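Glyoxalase family protein (Bacillus cereus, PDB 1ZSW) is of uncharacterised function, but binds a zinc ion and, as a member of the glyoxalase family, may be a metal-dependent enzyme. Local coordinates at residues E43-Y48 / L54-M59; L115-E120 / A174-Q179. All coordinates share one frame; numbering follows the deposited sequence. Where two conformers were deposited one is given.

Contact 1: residues E43-Y48 / L54-M59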
loop_
_atom_site.group_PDB
_atom_site.type_symbol
_atom_site.label_atom_id
_atom_site.label_comp_id
_atom_site.label_asym_id
_atom_site.label_seq_id
_atom_site.Cartn_x
_atom_site.Cartn_y
_atom_site.Cartn_z
ATOM N N GLU A 43 -10.181 -0.236 17.235
ATOM C CA GLU A 43 -11.098 0.333 16.239
ATOM C C GLU A 43 -10.581 0.069 14.819
ATOM O O GLU A 43 -11.358 -0.161 13.891
ATOM C CB GLU A 43 -11.289 1.830 16.495
ATOM C CG GLU A 43 -11.994 2.115 17.827
ATOM C CD GLU A 43 -11.851 3.551 18.294
ATOM O OE1 GLU A 43 -11.027 4.302 17.727
ATOM O OE2 GLU A 43 -12.561 3.929 19.257
ATOM N N ASN A 44 -9.256 0.076 14.679
ATOM C CA ASN A 44 -8.625 -0.185 13.389
ATOM C C ASN A 44 -8.872 -1.619 12.949
ATOM O O ASN A 44 -9.307 -1.874 11.833
ATOM C CB ASN A 44 -7.120 0.140 13.483
ATOM C CG ASN A 44 -6.407 -0.081 12.164
ATOM O OD1 ASN A 44 -6.524 0.724 11.232
ATOM N ND2 ASN A 44 -5.669 -1.165 12.081
ATOM N N ASN A 45 -8.669 -2.555 13.880
ATOM C CA ASN A 45 -8.956 -3.957 13.644
ATOM C C ASN A 45 -10.425 -4.186 13.281
ATOM O O ASN A 45 -10.707 -4.903 12.342
ATOM C CB ASN A 45 -8.553 -4.774 14.883
ATOM C CG ASN A 45 -8.841 -6.276 14.743
ATOM O OD1 ASN A 45 -9.720 -6.808 15.439
ATOM N ND2 ASN A 45 -8.112 -6.956 13.864
ATOM N N HIS A 46 -11.338 -3.534 13.997
ATOM C CA HIS A 46 -12.730 -3.726 13.689
ATOM C C HIS A 46 -13.009 -3.264 12.253
ATOM O O HIS A 46 -13.645 -3.968 11.475
ATOM C CB HIS A 46 -13.647 -3.012 14.680
ATOM C CG HIS A 46 -15.092 -3.173 14.329
ATOM N ND1 HIS A 46 -15.775 -4.355 14.527
ATOM C CD2 HIS A 46 -15.965 -2.323 13.732
ATOM C CE1 HIS A 46 -17.014 -4.220 14.083
ATOM N NE2 HIS A 46 -17.156 -2.996 13.603
ATOM N N PHE A 47 -12.483 -2.110 11.867
ATOM C CA PHE A 47 -12.794 -1.611 10.541
ATOM C C PHE A 47 -12.226 -2.444 9.411
ATOM O O PHE A 47 -12.957 -2.804 8.460
ATOM C CB PHE A 47 -12.298 -0.161 10.400
ATOM C CG PHE A 47 -12.797 0.506 9.163
ATOM C CD1 PHE A 47 -14.089 1.018 9.103
ATOM C CD2 PHE A 47 -11.989 0.604 8.048
ATOM C CE1 PHE A 47 -14.546 1.641 7.944
ATOM C CE2 PHE A 47 -12.427 1.229 6.878
ATOM C CZ PHE A 47 -13.714 1.763 6.831
ATOM N N TYR A 48 -10.925 -2.774 9.495
ATOM C CA TYR A 48 -10.275 -3.430 8.338
ATOM C C TYR A 48 -10.603 -4.914 8.232
ATOM O O TYR A 48 -10.688 -5.463 7.143
ATOM C CB TYR A 48 -8.738 -3.122 8.289
ATOM C CG TYR A 48 -8.608 -1.669 7.933
ATOM C CD1 TYR A 48 -8.577 -0.697 8.932
ATOM C CD2 TYR A 48 -8.697 -1.274 6.606
ATOM C CE1 TYR A 48 -8.580 0.701 8.611
ATOM C CE2 TYR A 48 -8.689 0.093 6.270
ATOM C CZ TYR A 48 -8.645 1.052 7.278
ATOM O OH TYR A 48 -8.674 2.403 6.913
ATOM N N LEU A 54 -11.125 -7.925 5.355
ATOM C CA LEU A 54 -9.760 -8.340 5.030
ATOM C C LEU A 54 -9.291 -9.280 6.138
ATOM O O LEU A 54 -9.827 -9.231 7.257
ATOM C CB LEU A 54 -8.795 -7.147 4.973
ATOM C CG LEU A 54 -9.204 -6.091 3.942
ATOM C CD1 LEU A 54 -8.228 -4.936 4.109
ATOM C CD2 LEU A 54 -9.101 -6.596 2.547
ATOM N N ARG A 55 -8.302 -10.114 5.805
ATOM C CA ARG A 55 -7.685 -10.952 6.852
ATOM C C ARG A 55 -6.634 -10.180 7.619
ATOM O O ARG A 55 -5.835 -9.487 6.998
ATOM C CB ARG A 55 -6.989 -12.147 6.224
ATOM C CG ARG A 55 -6.468 -13.158 7.316
ATOM C CD ARG A 55 -5.917 -14.396 6.639
ATOM N NE ARG A 55 -5.760 -15.407 7.702
ATOM C CZ ARG A 55 -5.277 -16.630 7.533
ATOM N NH1 ARG A 55 -4.889 -17.053 6.344
ATOM N NH2 ARG A 55 -5.224 -17.437 8.586
ATOM N N ARG A 56 -6.610 -10.306 8.951
ATOM C CA ARG A 56 -5.467 -9.769 9.688
ATOM C C ARG A 56 -4.369 -10.783 9.540
ATOM O O ARG A 56 -4.436 -11.857 10.146
ATOM C CB ARG A 56 -5.766 -9.491 11.153
ATOM C CG ARG A 56 -4.485 -8.968 11.855
ATOM C CD ARG A 56 -4.779 -8.553 13.255
ATOM N NE ARG A 56 -4.762 -9.735 14.130
ATOM C CZ ARG A 56 -5.743 -10.084 14.958
ATOM N NH1 ARG A 56 -6.858 -9.364 15.058
ATOM N NH2 ARG A 56 -5.599 -11.162 15.716
ATOM N N VAL A 57 -3.398 -10.476 8.690
ATOM C CA VAL A 57 -2.389 -11.471 8.299
ATOM C C VAL A 57 -1.192 -11.452 9.232
ATOM O O VAL A 57 -0.417 -12.402 9.239
ATOM C CB VAL A 57 -1.959 -11.361 6.810
ATOM C CG1 VAL A 57 -3.146 -11.689 5.906
ATOM C CG2 VAL A 57 -1.449 -9.941 6.455
ATOM N N LYS A 58 -1.010 -10.368 9.981
ATOM C CA LYS A 58 0.104 -10.293 10.926
ATOM C C LYS A 58 -0.159 -9.279 12.008
ATOM O O LYS A 58 -0.580 -8.137 11.749
ATOM C CB LYS A 58 1.441 -9.987 10.226
ATOM C CG LYS A 58 2.671 -10.560 10.980
ATOM C CD LYS A 58 3.221 -11.758 10.167
ATOM C CE LYS A 58 3.905 -12.817 11.008
ATOM N NZ LYS A 58 3.775 -14.161 10.344
ATOM N N MET A 59 0.045 -9.713 13.238
ATOM C CA MET A 59 -0.064 -8.860 14.394
ATOM C C MET A 59 1.330 -8.870 14.973
ATOM O O MET A 59 1.764 -9.892 15.525
ATOM C CB MET A 59 -1.068 -9.430 15.393
ATOM C CG MET A 59 -1.149 -8.682 16.688
ATOM S SD MET A 59 -2.616 -9.147 17.648
ATOM C CE MET A 59 -2.344 -10.904 17.882
#
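L54 lays its side chain over the carbonyl oxygen of Y48, with L54 CB 3.3 Å from Y48 O. L54 CG and CD1 follow at slightly longer range. The turn about chi1 (-59°) keeps L54 CG beside its own backbone N, and so on the side where Y48 O lies. That N is itself bonded to the same oxygen. The L54 N to Y48 O bond is 3.1 Å long. One oxygen near the end of the helix is thus gripped by the NH and shielded by the aliphatic chain of a single residue. L54 CD1 also meets the rim of the Y48 ring near its plane, 4.5 Å from Y48 CD2. The ring then leads off to other partners. Its phenol oxygen is hydrogen-bonded to D145, its ring meets F86, and F47 CD2 sits over one face near the rim. Further along, N45 and R56 approach at about a right angle. The N45 amide comes to the edge of the R56 guanidinium, and the two planes are 47° apart. R56 extends straight to CD and then bends at chi3 (83°), which brings NH1 round to the helix. R56 NH2 is hydrogen-bonded to the carbonyl of G312. N45 and L54 touch Y73 on strand 69-74, and V57 and K58 face F72 there in a classic beta bulge. Helix 41-51 is followed by a short loop and strand 55-62, and L54 fastens this turn back on the helix. This is the helix-to-strand step of the beta-alpha-beta-beta-beta module of the glyoxalase (VOC) fold.

Contact 2: residues L115-E120 / A174-Q179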
loop_
_atom_site.group_PDB
_atom_site.type_symbol
_atom_site.label_atom_id
_atom_site.label_comp_id
_atom_site.label_asym_id
_atom_site.label_seq_id
_atom_site.Cartn_x
_atom_site.Cartn_y
_atom_site.Cartn_z
ATOM N N LEU A 115 -19.762 -2.968 -6.088
ATOM C CA LEU A 115 -19.993 -1.608 -5.582
ATOM C C LEU A 115 -21.343 -1.424 -4.884
ATOM O O LEU A 115 -21.445 -0.737 -3.866
ATOM C CB LEU A 115 -19.824 -0.552 -6.687
ATOM C CG LEU A 115 -18.445 -0.417 -7.322
ATOM C CD1 LEU A 115 -18.464 0.671 -8.397
ATOM C CD2 LEU A 115 -17.359 -0.091 -6.245
ATOM N N HIS A 116 -22.378 -2.066 -5.408
ATOM C CA HIS A 116 -23.699 -1.984 -4.788
ATOM C C HIS A 116 -23.736 -2.720 -3.465
ATOM O O HIS A 116 -24.295 -2.213 -2.488
ATOM C CB HIS A 116 -24.781 -2.483 -5.758
ATOM C CG HIS A 116 -24.978 -1.573 -6.931
ATOM N ND1 HIS A 116 -25.687 -0.394 -6.845
ATOM C CD2 HIS A 116 -24.529 -1.648 -8.205
ATOM C CE1 HIS A 116 -25.671 0.214 -8.016
ATOM N NE2 HIS A 116 -24.978 -0.527 -8.861
ATOM N N TYR A 117 -23.086 -3.892 -3.424
ATOM C CA TYR A 117 -22.904 -4.614 -2.177
ATOM C C TYR A 117 -22.226 -3.737 -1.114
ATOM O O TYR A 117 -22.670 -3.623 0.036
ATOM C CB TYR A 117 -22.090 -5.906 -2.418
ATOM C CG TYR A 117 -21.679 -6.533 -1.117
ATOM C CD1 TYR A 117 -20.489 -6.153 -0.480
ATOM C CD2 TYR A 117 -22.490 -7.479 -0.487
ATOM C CE1 TYR A 117 -20.123 -6.693 0.738
ATOM C CE2 TYR A 117 -22.133 -8.032 0.726
ATOM C CZ TYR A 117 -20.941 -7.652 1.336
ATOM O OH TYR A 117 -20.617 -8.173 2.554
ATOM N N TRP A 118 -21.123 -3.095 -1.511
ATOM C CA TRP A 118 -20.388 -2.212 -0.618
ATOM C C TRP A 118 -21.113 -0.971 -0.145
ATOM O O TRP A 118 -21.033 -0.595 1.026
ATOM C CB TRP A 118 -19.017 -1.888 -1.245
ATOM C CG TRP A 118 -18.082 -3.103 -1.054
ATOM C CD1 TRP A 118 -17.630 -3.952 -2.001
ATOM C CD2 TRP A 118 -17.523 -3.517 0.182
ATOM N NE1 TRP A 118 -16.840 -4.946 -1.403
ATOM C CE2 TRP A 118 -16.757 -4.674 -0.071
ATOM C CE3 TRP A 118 -17.637 -3.046 1.499
ATOM C CZ2 TRP A 118 -16.066 -5.362 0.958
ATOM C CZ3 TRP A 118 -16.936 -3.714 2.530
ATOM C CH2 TRP A 118 -16.194 -4.883 2.233
ATOM N N LYS A 119 -21.865 -0.341 -1.051
ATOM C CA LYS A 119 -22.692 0.791 -0.664
ATOM C C LYS A 119 -23.655 0.387 0.452
ATOM O O LYS A 119 -23.748 1.083 1.460
ATOM C CB LYS A 119 -23.458 1.361 -1.876
ATOM C CG LYS A 119 -24.148 2.687 -1.556
ATOM C CD LYS A 119 -24.102 3.641 -2.729
ATOM C CE LYS A 119 -24.254 5.087 -2.247
ATOM N NZ LYS A 119 -25.539 5.298 -1.515
ATOM N N GLU A 120 -24.364 -0.734 0.296
ATOM C CA GLU A 120 -25.271 -1.167 1.377
ATOM C C GLU A 120 -24.524 -1.473 2.674
ATOM O O GLU A 120 -24.956 -1.075 3.761
ATOM C CB GLU A 120 -26.171 -2.336 0.954
ATOM C CG GLU A 120 -26.921 -3.033 2.117
ATOM C CD GLU A 120 -27.849 -2.117 2.915
ATOM O OE1 GLU A 120 -28.502 -1.225 2.320
ATOM O OE2 GLU A 120 -27.937 -2.310 4.149
ATOM N N ALA A 174 -17.073 -14.103 -1.167
ATOM C CA ALA A 174 -15.890 -14.131 -2.017
ATOM C C ALA A 174 -16.014 -13.199 -3.228
ATOM O O ALA A 174 -15.063 -12.488 -3.565
ATOM C CB ALA A 174 -15.602 -15.526 -2.498
ATOM N N LYS A 175 -17.173 -13.219 -3.884
ATOM C CA LYS A 175 -17.287 -12.534 -5.177
ATOM C C LYS A 175 -17.308 -11.009 -5.067
ATOM O O LYS A 175 -17.237 -10.325 -6.103
ATOM C CB LYS A 175 -18.519 -13.020 -5.937
ATOM C CG LYS A 175 -19.821 -12.562 -5.318
ATOM C CD LYS A 175 -20.949 -13.393 -5.918
ATOM C CE LYS A 175 -22.097 -12.553 -6.316
ATOM N NZ LYS A 175 -23.176 -13.413 -6.942
ATOM N N HIS A 176 -17.412 -10.485 -3.839
ATOM C CA HIS A 176 -17.400 -9.033 -3.604
ATOM C C HIS A 176 -16.203 -8.581 -2.774
ATOM O O HIS A 176 -16.089 -7.407 -2.446
ATOM C CB HIS A 176 -18.665 -8.566 -2.903
ATOM C CG HIS A 176 -19.912 -8.852 -3.678
ATOM N ND1 HIS A 176 -19.998 -8.666 -5.043
ATOM C CD2 HIS A 176 -21.113 -9.344 -3.286
ATOM C CE1 HIS A 176 -21.204 -9.032 -5.460
ATOM N NE2 HIS A 176 -21.903 -9.424 -4.407
ATOM N N GLN A 177 -15.344 -9.515 -2.396
ATOM C CA GLN A 177 -14.231 -9.142 -1.515
ATOM C C GLN A 177 -13.307 -8.180 -2.234
ATOM O O GLN A 177 -13.075 -8.293 -3.453
ATOM C CB GLN A 177 -13.399 -10.363 -1.099
ATOM C CG GLN A 177 -14.047 -11.108 0.066
ATOM C CD GLN A 177 -13.242 -12.308 0.540
ATOM O OE1 GLN A 177 -12.009 -12.311 0.510
ATOM N NE2 GLN A 177 -13.952 -13.356 0.978
ATOM N N ILE A 178 -12.727 -7.319 -1.421
ATOM C CA ILE A 178 -11.583 -6.518 -1.859
ATOM C C ILE A 178 -10.502 -7.456 -2.379
ATOM O O ILE A 178 -10.122 -8.424 -1.684
ATOM C CB ILE A 178 -11.070 -5.642 -0.702
ATOM C CG1 ILE A 178 -12.072 -4.489 -0.461
ATOM C CG2 ILE A 178 -9.712 -5.036 -1.086
ATOM C CD1 ILE A 178 -12.002 -3.910 0.895
ATOM N N GLN A 179 -9.988 -7.184 -3.578
ATOM C CA GLN A 179 -8.975 -8.058 -4.192
ATOM C C GLN A 179 -7.567 -7.699 -3.765
ATOM O O GLN A 179 -6.768 -8.580 -3.392
ATOM C CB GLN A 179 -9.083 -8.077 -5.708
ATOM C CG GLN A 179 -10.472 -8.522 -6.162
ATOM C CD GLN A 179 -10.689 -8.168 -7.574
ATOM O OE1 GLN A 179 -11.285 -7.136 -7.872
ATOM N NE2 GLN A 179 -10.154 -8.978 -8.466
#
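The H176 imidazole is covered on both faces, by Y117 CB near the rim of one and by K175 CG over the centre of the other. The Y117 and H176 planes are only 24° apart, but the rings are slid past each other and barely overlap. Their centroids are 4.9 Å apart. Each ring instead receives the CB of the other over a face, as a pair of CH-pi contacts, with Y117 CB 3.9 Å from the H176 centroid. The W118 indole has Y117 CE1 over one face and the H176 carbonyl oxygen at its edge. W118 NE1 donates to H176 O at 2.8 Å, with 161° at the hydrogen. The acceptor lies close to the indole plane. In this glyoxalase (VOC) family protein, helix 112-124 follows strand 101-109 and lies against the sheet containing it, and W118 packs from the helix onto V109, L141 and L153. The bond ties this helix to the linker entering strand 180-188. I178 CD1 adds an oblique apolar contact, 4.3 Å from W118 CZ2. On the imidazole, ND1 is hydrogen-bonded to S114 OG, one helical turn before W118, which fixes the rotation of the ring.

In the fold
Contact 1 closes before contact 2 opens, and their centres are about 17 Å apart. Each fastens a helix to chain that comes later: 41-51 to the strand directly after it, 112-124 to a linker more than fifty residues on. They involve different sheets. Contact 1 includes strand 55-62, one of the two outermost strands of the sheet whose strands carry the zinc ligands H33, H246 and E294. Contact 2, away from the metal site, lies against the sheet with strands 101-109 and 180-188. The two meet directly where L54 CD2 packs 3.9 Å from I178 CB. The loop at 174-179, just ahead of strand 180-188, therefore touches helix 112-124 and also L54, at the entry to strand 55-62.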